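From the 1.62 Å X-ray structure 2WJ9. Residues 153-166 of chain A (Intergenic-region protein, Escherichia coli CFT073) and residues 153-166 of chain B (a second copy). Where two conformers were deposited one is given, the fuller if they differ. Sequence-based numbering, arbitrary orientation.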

ATOM      1  N   CYS A 153       3.348 -12.810   5.324  1.00 29.75           N
ATOM      2  CA  CYS A 153       2.355 -12.156   6.172  0.50 30.11           C
ATOM      3  C   CYS A 153       2.036 -10.755   5.640  1.00 29.41           C
ATOM      4  O   CYS A 153       2.877  -9.852   5.688  1.00 29.31           O
ATOM      5  CB  CYS A 153       2.855 -12.091   7.616  0.50 30.30           C
ATOM      6  SG  CYS A 153       2.896 -13.711   8.413  0.50 33.29           S
ATOM      7  N   TYR A 154       0.812 -10.583   5.139  1.00 28.72           N
ATOM      8  CA  TYR A 154       0.389  -9.324   4.529  1.00 27.94           C
ATOM      9  C   TYR A 154       0.360  -8.125   5.498  1.00 28.17           C
ATOM     10  O   TYR A 154       0.516  -6.979   5.065  1.00 28.55           O
ATOM     11  CB  TYR A 154      -0.969  -9.516   3.833  1.00 27.22           C
ATOM     12  CG  TYR A 154      -0.900 -10.419   2.601  1.00 26.22           C
ATOM     13  CD1 TYR A 154      -0.699  -9.887   1.329  1.00 26.68           C
ATOM     14  CD2 TYR A 154      -1.017 -11.807   2.715  1.00 27.10           C
ATOM     15  CE1 TYR A 154      -0.627 -10.711   0.190  1.00 26.85           C
ATOM     16  CE2 TYR A 154      -0.954 -12.639   1.583  1.00 26.55           C
ATOM     17  CZ  TYR A 154      -0.767 -12.081   0.325  1.00 26.51           C
ATOM     18  OH  TYR A 154      -0.694 -12.902  -0.784  1.00 26.79           O
ATOM     19  N   ALA A 155       0.190  -8.367   6.793  1.00 28.28           N
ATOM     20  CA  ALA A 155       0.300  -7.271   7.781  1.00 28.54           C
ATOM     21  C   ALA A 155       1.687  -6.598   7.755  1.00 28.32           C
ATOM     22  O   ALA A 155       1.803  -5.407   8.030  1.00 28.61           O
ATOM     23  CB  ALA A 155      -0.048  -7.756   9.187  1.00 28.81           C
ATOM     24  N   MET A 156       2.722  -7.363   7.421  0.50 28.35           N
ATOM     25  CA  MET A 156       4.060  -6.794   7.280  0.50 28.27           C
ATOM     26  C   MET A 156       4.155  -5.900   6.031  0.50 28.12           C
ATOM     27  O   MET A 156       4.791  -4.849   6.067  0.50 28.11           O
ATOM     28  CB  MET A 156       5.117  -7.905   7.252  0.50 28.25           C
ATOM     29  CG  MET A 156       6.550  -7.429   7.475  0.50 28.52           C
ATOM     30  SD  MET A 156       7.054  -7.178   9.196  0.50 27.72           S
ATOM     31  CE  MET A 156       6.471  -5.512   9.482  0.50 27.28           C
ATOM     32  N   THR A 157       3.527  -6.325   4.933  1.00 28.41           N
ATOM     33  CA  THR A 157       3.416  -5.516   3.706  1.00 28.48           C
ATOM     34  C   THR A 157       2.687  -4.191   3.979  1.00 27.79           C
ATOM     35  O   THR A 157       3.075  -3.137   3.480  1.00 28.29           O
ATOM     36  CB  THR A 157       2.643  -6.282   2.608  1.00 28.58           C
ATOM     37  OG1 THR A 157       3.124  -7.631   2.522  1.00 30.79           O
ATOM     38  CG2 THR A 157       2.763  -5.594   1.238  1.00 29.13           C
ATOM     39  N   VAL A 158       1.628  -4.257   4.780  1.00 26.86           N
ATOM     40  CA  VAL A 158       0.881  -3.054   5.163  1.00 26.52           C
ATOM     41  C   VAL A 158       1.767  -2.090   5.985  1.00 26.68           C
ATOM     42  O   VAL A 158       1.747  -0.877   5.764  1.00 25.59           O
ATOM     43  CB  VAL A 158      -0.406  -3.432   5.930  1.00 26.58           C
ATOM     44  CG1 VAL A 158      -1.115  -2.185   6.511  1.00 25.80           C
ATOM     45  CG2 VAL A 158      -1.348  -4.212   5.015  1.00 26.21           C
ATOM     46  N   HIS A 159       2.539  -2.625   6.932  1.00 26.86           N
ATOM     47  CA  HIS A 159       3.543  -1.812   7.659  1.00 27.69           C
ATOM     48  C   HIS A 159       4.543  -1.136   6.699  1.00 28.06           C
ATOM     49  O   HIS A 159       4.871   0.051   6.866  1.00 28.09           O
ATOM     50  CB  HIS A 159       4.282  -2.641   8.726  1.00 27.45           C
ATOM     51  CG  HIS A 159       3.626  -2.634  10.071  1.00 28.31           C
ATOM     52  ND1 HIS A 159       3.488  -1.487  10.821  1.00 28.27           N
ATOM     53  CD2 HIS A 159       3.094  -3.636  10.815  1.00 28.93           C
ATOM     54  CE1 HIS A 159       2.882  -1.776  11.961  1.00 30.28           C
ATOM     55  NE2 HIS A 159       2.633  -3.074  11.982  1.00 28.97           N
ATOM     56  N   TYR A 160       5.016  -1.872   5.689  1.00 28.40           N
ATOM     57  CA  TYR A 160       5.852  -1.260   4.647  1.00 29.29           C
ATOM     58  C   TYR A 160       5.181  -0.074   3.974  1.00 29.02           C
ATOM     59  O   TYR A 160       5.771   1.003   3.902  1.00 29.47           O
ATOM     60  CB  TYR A 160       6.285  -2.258   3.567  1.00 29.64           C
ATOM     61  CG  TYR A 160       6.895  -1.551   2.365  1.00 30.73           C
ATOM     62  CD1 TYR A 160       8.240  -1.176   2.353  1.00 31.19           C
ATOM     63  CD2 TYR A 160       6.111  -1.202   1.263  1.00 31.40           C
ATOM     64  CE1 TYR A 160       8.792  -0.499   1.266  1.00 30.21           C
ATOM     65  CE2 TYR A 160       6.650  -0.519   0.179  1.00 31.73           C
ATOM     66  CZ  TYR A 160       7.991  -0.176   0.177  1.00 31.14           C
ATOM     67  OH  TYR A 160       8.512   0.504  -0.907  1.00 30.76           O
ATOM     68  N   TYR A 161       3.967  -0.263   3.457  1.00 29.43           N
ATOM     69  CA  TYR A 161       3.243   0.837   2.784  1.00 29.13           C
ATOM     70  C   TYR A 161       2.984   2.062   3.662  1.00 28.66           C
ATOM     71  O   TYR A 161       3.153   3.195   3.211  1.00 28.65           O
ATOM     72  CB  TYR A 161       1.925   0.338   2.167  1.00 29.70           C
ATOM     73  CG  TYR A 161       2.133  -0.301   0.812  1.00 29.92           C
ATOM     74  CD1 TYR A 161       2.196  -1.683   0.664  1.00 31.28           C
ATOM     75  CD2 TYR A 161       2.276   0.491  -0.327  1.00 31.91           C
ATOM     76  CE1 TYR A 161       2.396  -2.266  -0.598  1.00 30.96           C
ATOM     77  CE2 TYR A 161       2.469  -0.074  -1.585  1.00 32.09           C
ATOM     78  CZ  TYR A 161       2.540  -1.449  -1.708  1.00 32.17           C
ATOM     79  OH  TYR A 161       2.747  -1.999  -2.957  1.00 32.46           O
ATOM     80  N   ARG A 162       2.590   1.824   4.906  1.00 28.00           N
ATOM     81  CA  ARG A 162       2.240   2.896   5.838  1.00 27.89           C
ATOM     82  C   ARG A 162       3.443   3.758   6.215  1.00 28.27           C
ATOM     83  O   ARG A 162       3.331   4.989   6.283  1.00 29.13           O
ATOM     84  CB  ARG A 162       1.555   2.311   7.075  1.00 27.79           C
ATOM     85  CG  ARG A 162       0.109   1.955   6.777  1.00 27.36           C
ATOM     86  CD  ARG A 162      -0.537   1.099   7.821  1.00 26.61           C
ATOM     87  NE  ARG A 162      -1.960   0.921   7.529  1.00 25.74           N
ATOM     88  CZ  ARG A 162      -2.803   0.168   8.238  1.00 25.79           C
ATOM     89  NH1 ARG A 162      -2.381  -0.508   9.304  1.00 24.64           N
ATOM     90  NH2 ARG A 162      -4.090   0.113   7.877  1.00 27.05           N
ATOM     91  N   LEU A 163       4.592   3.113   6.431  1.00 28.09           N
ATOM     92  CA  LEU A 163       5.843   3.836   6.681  1.00 28.33           C
ATOM     93  C   LEU A 163       6.358   4.485   5.406  1.00 28.38           C
ATOM     94  O   LEU A 163       6.881   5.597   5.427  1.00 28.11           O
ATOM     95  CB  LEU A 163       6.917   2.902   7.251  1.00 28.24           C
ATOM     96  CG  LEU A 163       8.287   3.529   7.544  1.00 27.69           C
ATOM     97  CD1 LEU A 163       8.180   4.734   8.479  1.00 28.13           C
ATOM     98  CD2 LEU A 163       9.242   2.473   8.113  1.00 28.01           C
ATOM     99  N   ARG A 164       6.219   3.787   4.287  1.00 29.31           N
ATOM    100  CA  ARG A 164       6.644   4.329   3.002  1.00 29.79           C
ATOM    101  C   ARG A 164       5.924   5.640   2.673  1.00 29.79           C
ATOM    102  O   ARG A 164       6.547   6.592   2.187  1.00 29.55           O
ATOM    103  CB  ARG A 164       6.423   3.316   1.888  1.00 30.24           C
ATOM    104  CG  ARG A 164       7.067   3.723   0.576  1.00 31.24           C
ATOM    105  CD  ARG A 164       6.269   3.299  -0.596  1.00 33.00           C
ATOM    106  NE  ARG A 164       4.917   3.875  -0.609  1.00 34.52           N
ATOM    107  CZ  ARG A 164       4.029   3.627  -1.557  1.00 32.82           C
ATOM    108  NH1 ARG A 164       4.355   2.840  -2.568  1.00 32.93           N
ATOM    109  NH2 ARG A 164       2.813   4.156  -1.499  1.00 32.90           N
ATOM    110  N   ASP A 165       4.623   5.703   2.956  1.00 29.89           N
ATOM    111  CA  ASP A 165       3.859   6.931   2.729  1.00 30.18           C
ATOM    112  C   ASP A 165       4.368   8.101   3.578  1.00 29.71           C
ATOM    113  O   ASP A 165       4.383   9.243   3.116  1.00 29.34           O
ATOM    114  CB  ASP A 165       2.366   6.714   2.994  1.00 30.20           C
ATOM    115  CG  ASP A 165       1.641   6.035   1.839  1.00 32.02           C
ATOM    116  OD1 ASP A 165       2.250   5.751   0.784  1.00 31.25           O
ATOM    117  OD2 ASP A 165       0.427   5.802   1.997  1.00 31.97           O
ATOM    118  N   TYR A 166       4.787   7.823   4.811  1.00 29.42           N
ATOM    119  CA  TYR A 166       5.457   8.836   5.634  1.00 29.41           C
ATOM    120  C   TYR A 166       6.763   9.299   4.976  1.00 29.14           C
ATOM    121  O   TYR A 166       7.030  10.494   4.907  1.00 28.84           O
ATOM    122  CB  TYR A 166       5.717   8.324   7.058  1.00 29.25           C
ATOM    123  CG  TYR A 166       6.378   9.342   7.979  1.00 30.20           C
ATOM    124  CD1 TYR A 166       5.723  10.515   8.357  1.00 30.50           C
ATOM    125  CD2 TYR A 166       7.655   9.116   8.495  1.00 30.61           C
ATOM    126  CE1 TYR A 166       6.334  11.444   9.211  1.00 31.29           C
ATOM    127  CE2 TYR A 166       8.270  10.035   9.350  1.00 31.04           C
ATOM    128  CZ  TYR A 166       7.608  11.193   9.701  1.00 31.30           C
ATOM    129  OH  TYR A 166       8.228  12.093  10.540  1.00 34.13           O
TER
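Chain B, residues 153-166: CYAMTVHYYRLRDY

Two tyrosines that are the same residue in two copies of one protein, Y161(A) and Y161(B), lie with their ring planes only 8° apart yet slid so far that the rings barely overlap, their centroids separated by 5.5 Å. The offset lets each ring cover the other's CB instead: Y161(B) CB sits 4.0 Å from the centroid of the Y161(A) ring, and Y161(A) CB 4.1 Å from that of Y161(B), both over the face. The pair illustrates how two copies of one helix, packed in register, bring like residues together and make many of their contacts in duplicate.

Chain B is helical from Y154(B) onward, with C153(B) at the N-cap position. Its helix runs in the same general direction as that of chain A, crossing at 35° with a closest axial approach of 8.4 Å. The backbones are nearest at the start and diverge: the CA–CA distance grows from 5.3 Å between Y154(A) and Y154(B), through 6.2 Å between V158(A) and V158(B), to 7.3 Å between Y161(A) and Y161(B).

Near the start, where the backbones are closest, each Y154 ring is covered by the alanine of the other chain: A155(B) CB lies 3.9 Å from the centroid of the Y154(A) ring, and A155(A) CB 3.6 Å from that of Y154(B), small methyl groups over aromatic faces. Next, V158(A) CG2 meets V158(B) CG2 at 3.8 Å, with V158(A) seated among Y154(B), T157(B), V158(B) and Y161(B).

Farther along, charges span the gap: R164(A) NH1 reaches D165(B) OD2 at 2.8 Å, and R164(B) NH1 reaches D165(A) OD2 at 2.9 Å, both salt bridges. The symmetry is imperfect. R162(A) NE donates directly to Y161(B) OH at 3.1 Å, whereas water 2 joins the reciprocal pair, its O 2.4 Å from Y161(A) OH and accepting from R162(B) NE at 3.2 Å.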

ATOM      1  N   CYS B 153      -8.899  -8.461   6.867  1.00 28.87           N
ATOM      2  CA  CYS B 153      -7.952  -9.325   6.162  1.00 29.20           C
ATOM      3  C   CYS B 153      -6.878  -8.470   5.472  1.00 28.73           C
ATOM      4  O   CYS B 153      -7.157  -7.755   4.508  1.00 29.05           O
ATOM      5  CB  CYS B 153      -8.695 -10.184   5.142  1.00 29.21           C
ATOM      6  SG  CYS B 153      -7.636 -11.369   4.321  1.00 32.05           S
ATOM      7  N   TYR B 154      -5.642  -8.558   5.958  1.00 28.56           N
ATOM      8  CA  TYR B 154      -4.567  -7.699   5.448  1.00 28.20           C
ATOM      9  C   TYR B 154      -4.248  -7.942   3.967  1.00 27.79           C
ATOM     10  O   TYR B 154      -3.745  -7.054   3.284  1.00 27.90           O
ATOM     11  CB  TYR B 154      -3.297  -7.839   6.301  1.00 28.39           C
ATOM     12  CG  TYR B 154      -3.396  -7.193   7.668  1.00 28.68           C
ATOM     13  CD1 TYR B 154      -3.103  -5.842   7.846  1.00 29.56           C
ATOM     14  CD2 TYR B 154      -3.777  -7.932   8.783  1.00 30.22           C
ATOM     15  CE1 TYR B 154      -3.197  -5.240   9.099  1.00 30.10           C
ATOM     16  CE2 TYR B 154      -3.869  -7.336  10.046  1.00 29.63           C
ATOM     17  CZ  TYR B 154      -3.580  -5.990  10.194  1.00 30.09           C
ATOM     18  OH  TYR B 154      -3.664  -5.403  11.448  1.00 32.17           O
ATOM     19  N   ALA B 155      -4.540  -9.134   3.466  1.00 28.22           N
ATOM     20  CA  ALA B 155      -4.396  -9.395   2.027  1.00 28.34           C
ATOM     21  C   ALA B 155      -5.291  -8.465   1.185  1.00 28.27           C
ATOM     22  O   ALA B 155      -4.901  -8.050   0.100  1.00 28.71           O
ATOM     23  CB  ALA B 155      -4.688 -10.861   1.706  1.00 28.64           C
ATOM     24  N   MET B 156      -6.476  -8.121   1.694  1.00 28.64           N
ATOM     25  CA  MET B 156      -7.384  -7.200   0.981  1.00 28.60           C
ATOM     26  C   MET B 156      -6.820  -5.773   1.039  1.00 28.55           C
ATOM     27  O   MET B 156      -6.839  -5.046   0.028  1.00 28.65           O
ATOM     28  CB  MET B 156      -8.805  -7.261   1.560  1.00 28.67           C
ATOM     29  CG  MET B 156      -9.859  -6.459   0.781  1.00 28.86           C
ATOM     30  SD  MET B 156     -10.537  -7.170  -0.735  1.00 29.02           S
ATOM     31  CE  MET B 156      -9.256  -6.834  -1.950  1.00 30.82           C
ATOM     32  N   THR B 157      -6.321  -5.393   2.218  1.00 28.12           N
ATOM     33  CA  THR B 157      -5.618  -4.111   2.424  1.00 28.08           C
ATOM     34  C   THR B 157      -4.462  -3.928   1.427  1.00 27.84           C
ATOM     35  O   THR B 157      -4.288  -2.855   0.834  1.00 27.54           O
ATOM     36  CB  THR B 157      -5.057  -3.978   3.875  1.00 27.74           C
ATOM     37  OG1 THR B 157      -5.976  -4.526   4.833  1.00 27.80           O
ATOM     38  CG2 THR B 157      -4.760  -2.514   4.230  1.00 29.14           C
ATOM     39  N   VAL B 158      -3.662  -4.976   1.236  1.00 27.96           N
ATOM     40  CA  VAL B 158      -2.564  -4.892   0.284  1.00 28.12           C
ATOM     41  C   VAL B 158      -3.036  -4.662  -1.165  1.00 28.39           C
ATOM     42  O   VAL B 158      -2.457  -3.834  -1.866  1.00 28.53           O
ATOM     43  CB  VAL B 158      -1.641  -6.113   0.396  1.00 27.67           C
ATOM     44  CG1 VAL B 158      -0.666  -6.171  -0.779  1.00 28.06           C
ATOM     45  CG2 VAL B 158      -0.913  -6.095   1.750  1.00 26.82           C
ATOM     46  N   HIS B 159      -4.087  -5.359  -1.594  1.00 28.56           N
ATOM     47  CA  HIS B 159      -4.721  -5.074  -2.892  1.00 29.09           C
ATOM     48  C   HIS B 159      -5.147  -3.596  -3.011  1.00 28.86           C
ATOM     49  O   HIS B 159      -4.946  -2.966  -4.055  1.00 28.94           O
ATOM     50  CB  HIS B 159      -5.909  -6.015  -3.161  1.00 29.37           C
ATOM     51  CG  HIS B 159      -5.529  -7.282  -3.868  1.00 30.45           C
ATOM     52  ND1 HIS B 159      -4.953  -7.291  -5.121  1.00 30.87           N
ATOM     53  CD2 HIS B 159      -5.640  -8.581  -3.497  1.00 31.26           C
ATOM     54  CE1 HIS B 159      -4.710  -8.539  -5.485  1.00 30.07           C
ATOM     55  NE2 HIS B 159      -5.123  -9.344  -4.522  1.00 29.23           N
ATOM     56  N   TYR B 160      -5.717  -3.038  -1.943  1.00 28.59           N
ATOM     57  CA  TYR B 160      -6.079  -1.622  -1.938  1.00 29.53           C
ATOM     58  C   TYR B 160      -4.868  -0.702  -2.139  1.00 29.59           C
ATOM     59  O   TYR B 160      -4.890   0.176  -3.005  1.00 29.88           O
ATOM     60  CB  TYR B 160      -6.807  -1.243  -0.646  1.00 29.26           C
ATOM     61  CG  TYR B 160      -7.162   0.235  -0.578  1.00 29.80           C
ATOM     62  CD1 TYR B 160      -8.118   0.767  -1.430  1.00 30.59           C
ATOM     63  CD2 TYR B 160      -6.520   1.097   0.304  1.00 32.32           C
ATOM     64  CE1 TYR B 160      -8.443   2.116  -1.403  1.00 31.46           C
ATOM     65  CE2 TYR B 160      -6.848   2.465   0.353  1.00 32.17           C
ATOM     66  CZ  TYR B 160      -7.813   2.965  -0.513  1.00 31.79           C
ATOM     67  OH  TYR B 160      -8.157   4.316  -0.485  1.00 32.19           O
ATOM     68  N   TYR B 161      -3.810  -0.907  -1.351  1.00 29.34           N
ATOM     69  CA  TYR B 161      -2.603  -0.068  -1.466  1.00 29.10           C
ATOM     70  C   TYR B 161      -1.956  -0.200  -2.866  1.00 28.65           C
ATOM     71  O   TYR B 161      -1.490   0.776  -3.445  1.00 28.93           O
ATOM     72  CB  TYR B 161      -1.584  -0.384  -0.348  1.00 29.36           C
ATOM     73  CG  TYR B 161      -1.888   0.260   1.000  1.00 29.40           C
ATOM     74  CD1 TYR B 161      -2.194  -0.513   2.109  1.00 30.04           C
ATOM     75  CD2 TYR B 161      -1.841   1.648   1.171  1.00 31.51           C
ATOM     76  CE1 TYR B 161      -2.475   0.067   3.345  1.00 29.69           C
ATOM     77  CE2 TYR B 161      -2.119   2.232   2.410  1.00 30.81           C
ATOM     78  CZ  TYR B 161      -2.442   1.434   3.484  1.00 30.78           C
ATOM     79  OH  TYR B 161      -2.722   1.986   4.716  1.00 30.34           O
ATOM     80  N   ARG B 162      -1.959  -1.404  -3.418  1.00 29.36           N
ATOM     81  CA  ARG B 162      -1.317  -1.644  -4.718  1.00 29.03           C
ATOM     82  C   ARG B 162      -2.059  -0.958  -5.875  1.00 29.75           C
ATOM     83  O   ARG B 162      -1.441  -0.322  -6.731  1.00 30.22           O
ATOM     84  CB  ARG B 162      -1.134  -3.143  -4.957  1.00 29.24           C
ATOM     85  CG  ARG B 162       0.011  -3.704  -4.114  1.00 28.05           C
ATOM     86  CD  ARG B 162       0.110  -5.208  -4.160  1.00 28.79           C
ATOM     87  NE  ARG B 162       1.328  -5.661  -3.489  1.00 29.22           N
ATOM     88  CZ  ARG B 162       1.631  -6.928  -3.235  1.00 29.24           C
ATOM     89  NH1 ARG B 162       0.799  -7.907  -3.576  1.00 28.71           N
ATOM     90  NH2 ARG B 162       2.781  -7.210  -2.633  1.00 29.08           N
ATOM     91  N   LEU B 163      -3.379  -1.070  -5.883  1.00 29.84           N
ATOM     92  CA  LEU B 163      -4.203  -0.352  -6.873  1.00 29.80           C
ATOM     93  C   LEU B 163      -4.192   1.168  -6.656  1.00 29.80           C
ATOM     94  O   LEU B 163      -4.180   1.938  -7.628  1.00 29.80           O
ATOM     95  CB  LEU B 163      -5.638  -0.890  -6.881  1.00 29.91           C
ATOM     96  CG  LEU B 163      -6.589  -0.321  -7.947  1.00 29.07           C
ATOM     97  CD1 LEU B 163      -6.086  -0.619  -9.363  1.00 29.71           C
ATOM     98  CD2 LEU B 163      -8.011  -0.866  -7.725  1.00 29.03           C
ATOM     99  N   ARG B 164      -4.211   1.602  -5.393  1.00 29.95           N
ATOM    100  CA  ARG B 164      -4.096   3.021  -5.059  1.00 29.76           C
ATOM    101  C   ARG B 164      -2.836   3.636  -5.675  1.00 29.61           C
ATOM    102  O   ARG B 164      -2.888   4.731  -6.212  1.00 29.16           O
ATOM    103  CB  ARG B 164      -4.131   3.235  -3.531  1.00 29.85           C
ATOM    104  CG  ARG B 164      -3.919   4.675  -3.032  1.00 30.33           C
ATOM    105  CD  ARG B 164      -4.063   4.689  -1.498  1.00 30.47           C
ATOM    106  NE  ARG B 164      -3.723   5.945  -0.826  1.00 31.87           N
ATOM    107  CZ  ARG B 164      -2.600   6.198  -0.152  1.00 33.18           C
ATOM    108  NH1 ARG B 164      -1.624   5.299  -0.061  1.00 32.33           N
ATOM    109  NH2 ARG B 164      -2.448   7.376   0.441  1.00 34.81           N
ATOM    110  N   ASP B 165      -1.706   2.923  -5.617  1.00 29.44           N
ATOM    111  CA  ASP B 165      -0.465   3.425  -6.239  1.00 29.73           C
ATOM    112  C   ASP B 165      -0.595   3.608  -7.757  1.00 29.60           C
ATOM    113  O   ASP B 165      -0.120   4.599  -8.304  1.00 29.35           O
ATOM    114  CB  ASP B 165       0.723   2.495  -5.952  1.00 29.85           C
ATOM    115  CG  ASP B 165       1.363   2.739  -4.599  1.00 31.41           C
ATOM    116  OD1 ASP B 165       0.890   3.604  -3.822  1.00 31.11           O
ATOM    117  OD2 ASP B 165       2.376   2.056  -4.316  1.00 32.66           O
ATOM    118  N   TYR B 166      -1.233   2.653  -8.426  1.00 29.97           N
ATOM    119  CA  TYR B 166      -1.529   2.770  -9.859  1.00 29.99           C
ATOM    120  C   TYR B 166      -2.411   3.997 -10.151  1.00 29.88           C
ATOM    121  O   TYR B 166      -2.167   4.727 -11.131  1.00 29.85           O
ATOM    122  CB  TYR B 166      -2.191   1.487 -10.369  1.00 30.17           C
ATOM    123  CG  TYR B 166      -2.432   1.451 -11.862  1.00 30.01           C
ATOM    124  CD1 TYR B 166      -1.372   1.471 -12.763  1.00 31.17           C
ATOM    125  CD2 TYR B 166      -3.721   1.368 -12.380  1.00 28.99           C
ATOM    126  CE1 TYR B 166      -1.590   1.425 -14.129  1.00 31.01           C
ATOM    127  CE2 TYR B 166      -3.944   1.327 -13.742  1.00 30.37           C
ATOM    128  CZ  TYR B 166      -2.877   1.352 -14.617  1.00 31.02           C
ATOM    129  OH  TYR B 166      -3.087   1.310 -15.982  1.00 32.70           O
TER
HETATM  130  O   HOH W   1       3.141  -0.334  -5.309  1.00 21.30           O
HETATM  131  O   HOH W   2       3.965  -4.068  -2.734  1.00 41.28           O